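Local coordinates for protein endoglucanase CEL5A (Eubacterium cellulosolvens, PDB 4AEM) that probably binds beta-glucans such as xyloglucan, as the non-catalytic family 65 carbohydrate-binding module of a family 5 endoglucanase, at residues Ile71-Ser76 against Glu90-Ala95. Sequence-based numbering, arbitrary orientation.
Sequences IWAQIS and EQIAKA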
ATOM      1  N   ILE A  71      -8.099   6.405 -11.054  1.00 29.08           N
ATOM      2  CA  ILE A  71      -8.379   5.257 -10.210  1.00 26.51           C
ATOM      3  C   ILE A  71      -7.714   5.473  -8.850  1.00 24.75           C
ATOM      4  O   ILE A  71      -6.532   5.725  -8.757  1.00 24.93           O
ATOM      5  CB  ILE A  71      -7.799   3.957 -10.826  1.00 26.49           C
ATOM      6  CG1 ILE A  71      -8.399   3.763 -12.221  1.00 29.01           C
ATOM      7  CG2 ILE A  71      -8.099   2.752  -9.953  1.00 24.95           C
ATOM      8  CD1 ILE A  71      -7.880   2.537 -12.948  1.00 28.76           C
ATOM      9  N   TRP A  72      -8.459   5.374  -7.771  1.00 23.71           N
ATOM     10  CA  TRP A  72      -7.796   5.325  -6.486  1.00 22.78           C
ATOM     11  C   TRP A  72      -8.214   4.020  -5.849  1.00 22.87           C
ATOM     12  O   TRP A  72      -9.329   3.900  -5.334  1.00 24.00           O
ATOM     13  CB  TRP A  72      -8.182   6.523  -5.666  1.00 21.71           C
ATOM     14  CG  TRP A  72      -7.536   6.551  -4.330  1.00 20.16           C
ATOM     15  CD1 TRP A  72      -8.005   5.991  -3.190  1.00 18.78           C
ATOM     16  CD2 TRP A  72      -6.298   7.250  -3.939  1.00 20.51           C
ATOM     17  NE1 TRP A  72      -7.206   6.246  -2.157  1.00 18.30           N
ATOM     18  CE2 TRP A  72      -6.152   7.014  -2.521  1.00 19.59           C
ATOM     19  CE3 TRP A  72      -5.365   8.053  -4.595  1.00 21.51           C
ATOM     20  CZ2 TRP A  72      -5.074   7.499  -1.802  1.00 19.98           C
ATOM     21  CZ3 TRP A  72      -4.241   8.557  -3.860  1.00 22.31           C
ATOM     22  CH2 TRP A  72      -4.115   8.308  -2.493  1.00 21.26           C
ATOM     23  N   ALA A  73      -7.381   2.974  -5.924  1.00 22.71           N
ATOM     24  CA  ALA A  73      -7.931   1.723  -5.431  1.00 21.65           C
ATOM     25  C   ALA A  73      -7.326   1.544  -4.060  1.00 21.12           C
ATOM     26  O   ALA A  73      -6.118   1.386  -3.963  1.00 21.96           O
ATOM     27  CB  ALA A  73      -7.614   0.583  -6.359  1.00 22.16           C
ATOM     28  N   GLN A  74      -8.171   1.617  -3.024  1.00 19.88           N
ATOM     29  CA  GLN A  74      -7.795   1.562  -1.618  1.00 20.06           C
ATOM     30  C   GLN A  74      -8.425   0.303  -0.993  1.00 20.90           C
ATOM     31  O   GLN A  74      -9.647   0.180  -0.913  1.00 21.25           O
ATOM     32  CB  GLN A  74      -8.302   2.804  -0.893  1.00 20.16           C
ATOM     33  CG  GLN A  74      -8.021   2.820   0.597  1.00 20.97           C
ATOM     34  CD  GLN A  74      -8.322   4.166   1.193  1.00 23.13           C
ATOM     35  OE1 GLN A  74      -7.890   5.184   0.667  1.00 24.24           O
ATOM     36  NE2 GLN A  74      -9.106   4.192   2.257  1.00 24.03           N
ATOM     37  N   ILE A  75      -7.588  -0.619  -0.521  1.00 20.97           N
ATOM     38  CA  ILE A  75      -8.012  -1.948  -0.084  0.50 20.96           C
ATOM     39  C   ILE A  75      -7.661  -2.123   1.426  1.00 20.48           C
ATOM     40  O   ILE A  75      -6.618  -1.673   1.832  1.00 20.58           O
ATOM     41  CB  ILE A  75      -7.331  -2.965  -1.084  0.50 21.16           C
ATOM     42  CG1 ILE A  75      -8.385  -3.646  -1.943  0.50 22.00           C
ATOM     43  CG2 ILE A  75      -6.323  -3.907  -0.482  0.50 19.79           C
ATOM     44  CD1 ILE A  75      -9.468  -2.689  -2.340  0.50 23.25           C
ATOM     45  N   SER A  76      -8.495  -2.803   2.220  1.00 21.46           N
ATOM     46  CA  SER A  76      -8.125  -3.257   3.572  1.00 23.09           C
ATOM     47  C   SER A  76      -7.425  -4.596   3.510  1.00 21.18           C
ATOM     48  O   SER A  76      -7.652  -5.276   2.559  1.00 21.34           O
ATOM     49  CB  SER A  76      -9.418  -3.518   4.319  1.00 26.53           C
ATOM     50  OG  SER A  76      -9.891  -2.280   4.778  1.00 37.28           O
ATOM     51  N   GLU A  90      -4.768 -10.286  -5.949  1.00 23.73           N
ATOM     52  CA  GLU A  90      -6.200 -10.491  -6.338  0.50 23.93           C
ATOM     53  C   GLU A  90      -6.981  -9.315  -5.863  1.00 22.51           C
ATOM     54  O   GLU A  90      -7.808  -8.768  -6.605  1.00 23.80           O
ATOM     55  CB  GLU A  90      -6.930 -11.768  -5.747  0.50 25.19           C
ATOM     56  CG  GLU A  90      -7.230 -11.684  -4.190  0.50 26.02           C
ATOM     57  CD  GLU A  90      -8.629 -12.136  -3.609  0.50 26.76           C
ATOM     58  OE1 GLU A  90      -9.657 -11.458  -3.776  0.50 26.98           O
ATOM     59  OE2 GLU A  90      -8.698 -13.137  -2.863  0.50 27.20           O
ATOM     60  N   GLN A  91      -6.777  -8.941  -4.587  1.00 21.31           N
ATOM     61  CA  GLN A  91      -7.626  -7.898  -3.947  1.00 20.71           C
ATOM     62  C   GLN A  91      -7.404  -6.535  -4.616  1.00 20.74           C
ATOM     63  O   GLN A  91      -8.331  -5.885  -4.979  1.00 21.78           O
ATOM     64  CB  GLN A  91      -7.252  -7.675  -2.511  1.00 20.77           C
ATOM     65  CG  GLN A  91      -7.666  -8.618  -1.427  1.00 22.28           C
ATOM     66  CD  GLN A  91      -7.286  -7.954  -0.114  1.00 24.08           C
ATOM     67  OE1 GLN A  91      -8.127  -7.461   0.636  1.00 27.25           O
ATOM     68  NE2 GLN A  91      -6.006  -7.855   0.118  1.00 23.95           N
ATOM     69  N   ILE A  92      -6.148  -6.152  -4.811  1.00 22.19           N
ATOM     70  CA  ILE A  92      -5.821  -4.881  -5.434  1.00 22.42           C
ATOM     71  C   ILE A  92      -6.159  -4.777  -6.922  1.00 22.54           C
ATOM     72  O   ILE A  92      -6.701  -3.743  -7.400  1.00 23.17           O
ATOM     73  CB  ILE A  92      -4.371  -4.443  -5.098  1.00 22.63           C
ATOM     74  CG1 ILE A  92      -4.230  -2.897  -5.229  1.00 22.56           C
ATOM     75  CG2 ILE A  92      -3.345  -5.268  -5.857  1.00 23.20           C
ATOM     76  CD1 ILE A  92      -5.187  -2.054  -4.323  1.00 22.76           C
ATOM     77  N   ALA A  93      -5.904  -5.849  -7.643  1.00 22.41           N
ATOM     78  CA  ALA A  93      -6.326  -5.945  -9.037  1.00 23.16           C
ATOM     79  C   ALA A  93      -7.862  -5.851  -9.118  1.00 23.34           C
ATOM     80  O   ALA A  93      -8.371  -5.208  -9.997  1.00 23.42           O
ATOM     81  CB  ALA A  93      -5.815  -7.239  -9.647  1.00 23.48           C
ATOM     82  N   LYS A  94      -8.609  -6.452  -8.188  1.00 24.43           N
ATOM     83  CA  LYS A  94     -10.080  -6.246  -8.216  1.00 24.68           C
ATOM     84  C   LYS A  94     -10.457  -4.774  -7.970  1.00 25.63           C
ATOM     85  O   LYS A  94     -11.335  -4.231  -8.649  1.00 27.30           O
ATOM     86  CB  LYS A  94     -10.802  -7.161  -7.228  1.00 24.52           C
ATOM     87  CG  LYS A  94     -10.810  -8.637  -7.610  1.00 26.34           C
ATOM     88  CD  LYS A  94     -11.587  -9.497  -6.620  1.00 27.97           C
ATOM     89  CE  LYS A  94     -11.431 -10.915  -7.129  1.00 30.21           C
ATOM     90  NZ  LYS A  94     -11.592 -11.864  -6.006  1.00 32.38           N
ATOM     91  N   ALA A  95      -9.826  -4.120  -6.983  1.00 23.66           N
ATOM     92  CA  ALA A  95     -10.142  -2.668  -6.717  1.00 22.27           C
ATOM     93  C   ALA A  95      -9.630  -1.743  -7.800  1.00 22.70           C
ATOM     94  O   ALA A  95     -10.246  -0.709  -8.084  1.00 24.61           O
ATOM     95  CB  ALA A  95      -9.570  -2.216  -5.393  1.00 20.56           C
TER
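The side chain of Gln91, which ends in a flat amide, crosses that of Ile75 obliquely, and its end lies beside the backbone carbonyl of Ser76. Gln91 CG lies anti to its own carbonyl carbon and the chain runs extended beyond it, which carries the amide to the end of the strand. On the opposite face of that strand, the Trp72 ring is met at its edge by Gln74: NE1 of Trp72 donates to OE1 of Gln74 over 3.1 Å, nearly straight at 174° and in the ring plane. Strand 71-75 is the outermost strand of a four-stranded antiparallel sheet, bonded through its backbone to strand 56-62, and helix 89-96 packs on the face of this sheet turned away from Trp72, in the beta-sandwich-like carbohydrate-binding module. The segment axes approach to 7.8 Å and run roughly antiparallel, 146° between their directions. This close approach is consistent with the alanine pair at the nearest point of the backbones, where CB of Ala73 lies 3.5 Å from CB of Ala95. Ile92, with CG1 anti to the backbone N (chi1 -156°), sends CD1 to 3.6 Å from Ala73 O and against Ala73 CB, while its side chain also touches Phe60 on the adjoining strand.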